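Long-range contact in D-alanine--D-alanine ligase (Acinetobacter baumannii ACICU, PDB 5D8D), which joins two D-alanine molecules into D-alanyl-D-alanine at the expense of ATP, a step in building the peptidoglycan of the bacterial cell wall: residues A61-G73 with L267-S279. Residues are numbered along the deposited sequence; the frame is centred on the assembly and turned at random.
Sequences AFIVLHGRGGEDG and LEVNTVPGMTSHS
Where the loop after strand 60-63 passes the chain leaving strand 264-270, the backbones come nearest at Glu71 and Val272, with 5.9 Å between their CA atoms. Val272 carries most of the contact: its side chain points into the curl of 64-71, with CG2 3.3 Å from Leu65 O and CG1 against Glu71 CG. The same residue presents its carbonyl to His66, whose ND1 donates to Val272 O over 2.9 Å; the bond is bent (135° at the hydrogen) and reaches the oxygen from above the carbonyl plane. His66 CG lies beside its own backbone N, chi1 -47°, which brings the ring edge up to the 272-274 backbone, with CE1 3.2 Å from Pro273 O. Both ring nitrogens are engaged, since NE2 pairs with Ser27 OG of helix 21-37, and this should fix the ring's rotation. On the other flank, Glu71 stretches past Val272 CG1 and Thr271 OG1. Its carboxylate returns to its own loop, where Gly67 N donates to OE2 over 2.9 Å, while OE1 stops 3.5 Å from Asn270 OD1; both are acceptors, so no hydrogen bond forms, although the carboxylate and amide planes are only 15° apart. Farther along, Val64 CG2 meets Met275 CG at 4.1 Å. A bent hydrogen bond from a twice-bonded ring and the apolar packing of one valine thus hold the N-terminal domain's loop against the ATP-grasp chain that runs on from Glu268 and Asn270, predicted magnesium ligands.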
# COMPACT_ATOMS: atom_id res chain seq x y z
N ALA A 61 -10.53 -16.85 -6.73
CA ALA A 61 -11.49 -15.93 -6.21
C ALA A 61 -11.77 -14.77 -7.17
O ALA A 61 -10.85 -14.22 -7.78
CB ALA A 61 -10.99 -15.39 -4.89
N PHE A 62 -13.04 -14.38 -7.23
CA PHE A 62 -13.51 -13.19 -7.98
C PHE A 62 -13.89 -12.20 -6.89
O PHE A 62 -14.84 -12.47 -6.15
CB PHE A 62 -14.74 -13.55 -8.84
CG PHE A 62 -15.13 -12.50 -9.84
CD1 PHE A 62 -15.43 -11.22 -9.45
CD2 PHE A 62 -15.24 -12.82 -11.18
CE1 PHE A 62 -15.78 -10.25 -10.39
CE2 PHE A 62 -15.57 -11.86 -12.12
CZ PHE A 62 -15.85 -10.58 -11.73
N ILE A 63 -13.17 -11.07 -6.79
CA ILE A 63 -13.35 -10.14 -5.66
C ILE A 63 -14.26 -9.00 -6.07
O ILE A 63 -14.03 -8.28 -7.04
CB ILE A 63 -12.02 -9.53 -5.17
CG1 ILE A 63 -11.03 -10.62 -4.69
CG2 ILE A 63 -12.30 -8.54 -4.03
CD1 ILE A 63 -9.63 -10.14 -4.44
N VAL A 64 -15.31 -8.81 -5.28
CA VAL A 64 -16.26 -7.76 -5.54
C VAL A 64 -16.74 -7.23 -4.18
O VAL A 64 -17.89 -6.80 -4.01
CB VAL A 64 -17.29 -8.38 -6.50
CG1 VAL A 64 -18.59 -8.77 -5.84
CG2 VAL A 64 -17.46 -7.53 -7.73
N LEU A 65 -15.78 -7.19 -3.24
CA LEU A 65 -15.93 -6.54 -1.93
C LEU A 65 -15.52 -5.09 -2.10
O LEU A 65 -14.37 -4.81 -2.31
CB LEU A 65 -14.96 -7.16 -0.92
CG LEU A 65 -15.23 -8.59 -0.48
CD1 LEU A 65 -14.00 -9.22 0.17
CD2 LEU A 65 -16.40 -8.62 0.48
N HIS A 66 -16.44 -4.16 -1.95
CA HIS A 66 -16.11 -2.76 -2.05
C HIS A 66 -15.77 -2.20 -0.68
O HIS A 66 -16.35 -2.60 0.35
CB HIS A 66 -17.25 -1.99 -2.69
CG HIS A 66 -17.78 -2.63 -3.91
ND1 HIS A 66 -17.02 -2.83 -5.04
CD2 HIS A 66 -18.99 -3.17 -4.18
CE1 HIS A 66 -17.74 -3.43 -5.96
NE2 HIS A 66 -18.94 -3.65 -5.46
N GLY A 67 -14.82 -1.25 -0.68
CA GLY A 67 -14.40 -0.53 0.51
C GLY A 67 -13.48 -1.31 1.45
O GLY A 67 -12.88 -2.32 1.09
N ARG A 68 -13.42 -0.82 2.68
CA ARG A 68 -12.55 -1.31 3.74
C ARG A 68 -12.69 -2.82 3.84
O ARG A 68 -13.78 -3.36 3.88
CB ARG A 68 -12.88 -0.53 5.04
CG ARG A 68 -12.35 -1.01 6.41
CD ARG A 68 -13.41 -1.83 7.16
NE ARG A 68 -13.69 -1.41 8.55
CZ ARG A 68 -13.14 -1.92 9.66
NH1 ARG A 68 -12.20 -2.88 9.62
NH2 ARG A 68 -13.52 -1.44 10.85
N GLY A 69 -11.55 -3.49 3.77
CA GLY A 69 -11.50 -4.94 3.82
C GLY A 69 -11.24 -5.57 2.46
O GLY A 69 -10.60 -6.60 2.38
N GLY A 70 -11.76 -4.96 1.41
CA GLY A 70 -11.85 -5.60 0.10
C GLY A 70 -11.08 -4.96 -1.00
O GLY A 70 -10.62 -5.64 -1.89
N GLU A 71 -10.94 -3.65 -0.90
CA GLU A 71 -10.33 -2.80 -1.88
C GLU A 71 -8.96 -2.23 -1.39
O GLU A 71 -8.25 -1.58 -2.14
CB GLU A 71 -11.34 -1.66 -2.07
CG GLU A 71 -11.25 -0.83 -3.32
CD GLU A 71 -12.40 0.16 -3.43
OE1 GLU A 71 -12.13 1.30 -3.87
OE2 GLU A 71 -13.55 -0.19 -3.05
N ASP A 72 -8.61 -2.48 -0.14
CA ASP A 72 -7.45 -1.87 0.55
C ASP A 72 -6.25 -2.81 0.83
O ASP A 72 -5.37 -2.44 1.62
CB ASP A 72 -7.93 -1.29 1.89
CG ASP A 72 -8.55 -2.35 2.78
OD1 ASP A 72 -8.52 -3.56 2.42
OD2 ASP A 72 -9.09 -1.98 3.84
N GLY A 73 -6.24 -3.99 0.21
CA GLY A 73 -5.12 -4.94 0.33
C GLY A 73 -5.31 -6.05 1.37
O GLY A 73 -4.58 -7.02 1.38
N LEU A 267 -7.78 12.05 -11.22
CA LEU A 267 -8.52 12.23 -9.97
C LEU A 267 -8.29 11.09 -8.96
O LEU A 267 -7.89 11.33 -7.82
CB LEU A 267 -10.01 12.42 -10.25
CG LEU A 267 -10.62 13.83 -10.20
CD1 LEU A 267 -9.67 14.97 -10.49
CD2 LEU A 267 -11.85 13.91 -11.10
N GLU A 268 -8.54 9.86 -9.38
CA GLU A 268 -8.42 8.73 -8.48
C GLU A 268 -8.54 7.44 -9.22
O GLU A 268 -8.87 7.43 -10.41
CB GLU A 268 -9.46 8.78 -7.35
CG GLU A 268 -10.88 8.49 -7.74
CD GLU A 268 -11.79 8.27 -6.54
OE1 GLU A 268 -11.85 9.19 -5.68
OE2 GLU A 268 -12.44 7.20 -6.50
N VAL A 269 -8.28 6.35 -8.51
CA VAL A 269 -8.30 5.00 -9.07
C VAL A 269 -9.28 4.19 -8.24
O VAL A 269 -9.44 4.46 -7.02
CB VAL A 269 -6.90 4.32 -9.09
CG1 VAL A 269 -6.37 4.05 -7.68
CG2 VAL A 269 -6.96 3.01 -9.84
N ASN A 270 -9.93 3.23 -8.92
CA ASN A 270 -10.82 2.28 -8.28
C ASN A 270 -10.45 0.91 -8.70
O ASN A 270 -10.55 0.59 -9.87
CB ASN A 270 -12.25 2.57 -8.65
CG ASN A 270 -13.22 1.81 -7.79
OD1 ASN A 270 -12.91 0.75 -7.21
ND2 ASN A 270 -14.42 2.35 -7.69
N THR A 271 -9.98 0.11 -7.74
CA THR A 271 -9.50 -1.28 -7.98
C THR A 271 -10.52 -2.42 -7.78
O THR A 271 -10.21 -3.56 -8.14
CB THR A 271 -8.32 -1.62 -7.08
OG1 THR A 271 -8.69 -1.40 -5.72
CG2 THR A 271 -7.14 -0.79 -7.42
N VAL A 272 -11.67 -2.13 -7.16
CA VAL A 272 -12.87 -3.04 -7.25
C VAL A 272 -14.16 -2.26 -7.58
O VAL A 272 -14.89 -1.83 -6.70
CB VAL A 272 -12.96 -4.11 -6.09
CG1 VAL A 272 -12.07 -3.80 -4.90
CG2 VAL A 272 -14.36 -4.44 -5.63
N PRO A 273 -14.40 -2.02 -8.87
CA PRO A 273 -15.60 -1.30 -9.23
C PRO A 273 -16.88 -2.10 -9.05
O PRO A 273 -16.86 -3.35 -9.04
CB PRO A 273 -15.42 -0.98 -10.71
CG PRO A 273 -13.97 -1.14 -10.97
CD PRO A 273 -13.49 -2.17 -10.02
N GLY A 274 -17.98 -1.37 -8.93
CA GLY A 274 -19.30 -1.92 -8.98
C GLY A 274 -19.54 -2.82 -10.18
O GLY A 274 -18.98 -2.64 -11.28
N MET A 275 -20.30 -3.89 -9.90
CA MET A 275 -20.86 -4.72 -10.91
C MET A 275 -22.39 -4.80 -10.72
O MET A 275 -23.05 -5.70 -11.24
CB MET A 275 -20.14 -6.07 -10.89
CG MET A 275 -18.69 -5.97 -11.36
SD MET A 275 -18.49 -5.77 -13.14
CE MET A 275 -18.68 -7.45 -13.70
N THR A 276 -22.95 -3.81 -10.01
CA THR A 276 -24.39 -3.65 -9.99
C THR A 276 -24.94 -3.26 -11.37
O THR A 276 -24.22 -2.81 -12.26
CB THR A 276 -24.88 -2.56 -9.05
OG1 THR A 276 -24.60 -1.28 -9.64
CG2 THR A 276 -24.23 -2.70 -7.69
N SER A 277 -26.25 -3.37 -11.50
CA SER A 277 -26.91 -3.11 -12.77
C SER A 277 -26.87 -1.61 -13.22
O SER A 277 -27.05 -1.34 -14.39
CB SER A 277 -28.34 -3.66 -12.72
OG SER A 277 -29.10 -2.76 -11.94
N HIS A 278 -26.57 -0.67 -12.30
CA HIS A 278 -26.29 0.75 -12.59
C HIS A 278 -24.80 1.15 -12.76
O HIS A 278 -24.51 2.32 -12.97
CB HIS A 278 -26.91 1.65 -11.49
CG HIS A 278 -26.27 1.50 -10.12
ND1 HIS A 278 -26.88 0.82 -9.08
CD2 HIS A 278 -25.10 1.96 -9.62
CE1 HIS A 278 -26.11 0.87 -8.00
NE2 HIS A 278 -25.02 1.55 -8.30
N SER A 279 -23.87 0.20 -12.63
CA SER A 279 -22.42 0.49 -12.57
C SER A 279 -21.81 0.76 -13.93
O SER A 279 -22.33 0.35 -14.95
CB SER A 279 -21.66 -0.68 -11.90
OG SER A 279 -21.97 -0.81 -10.51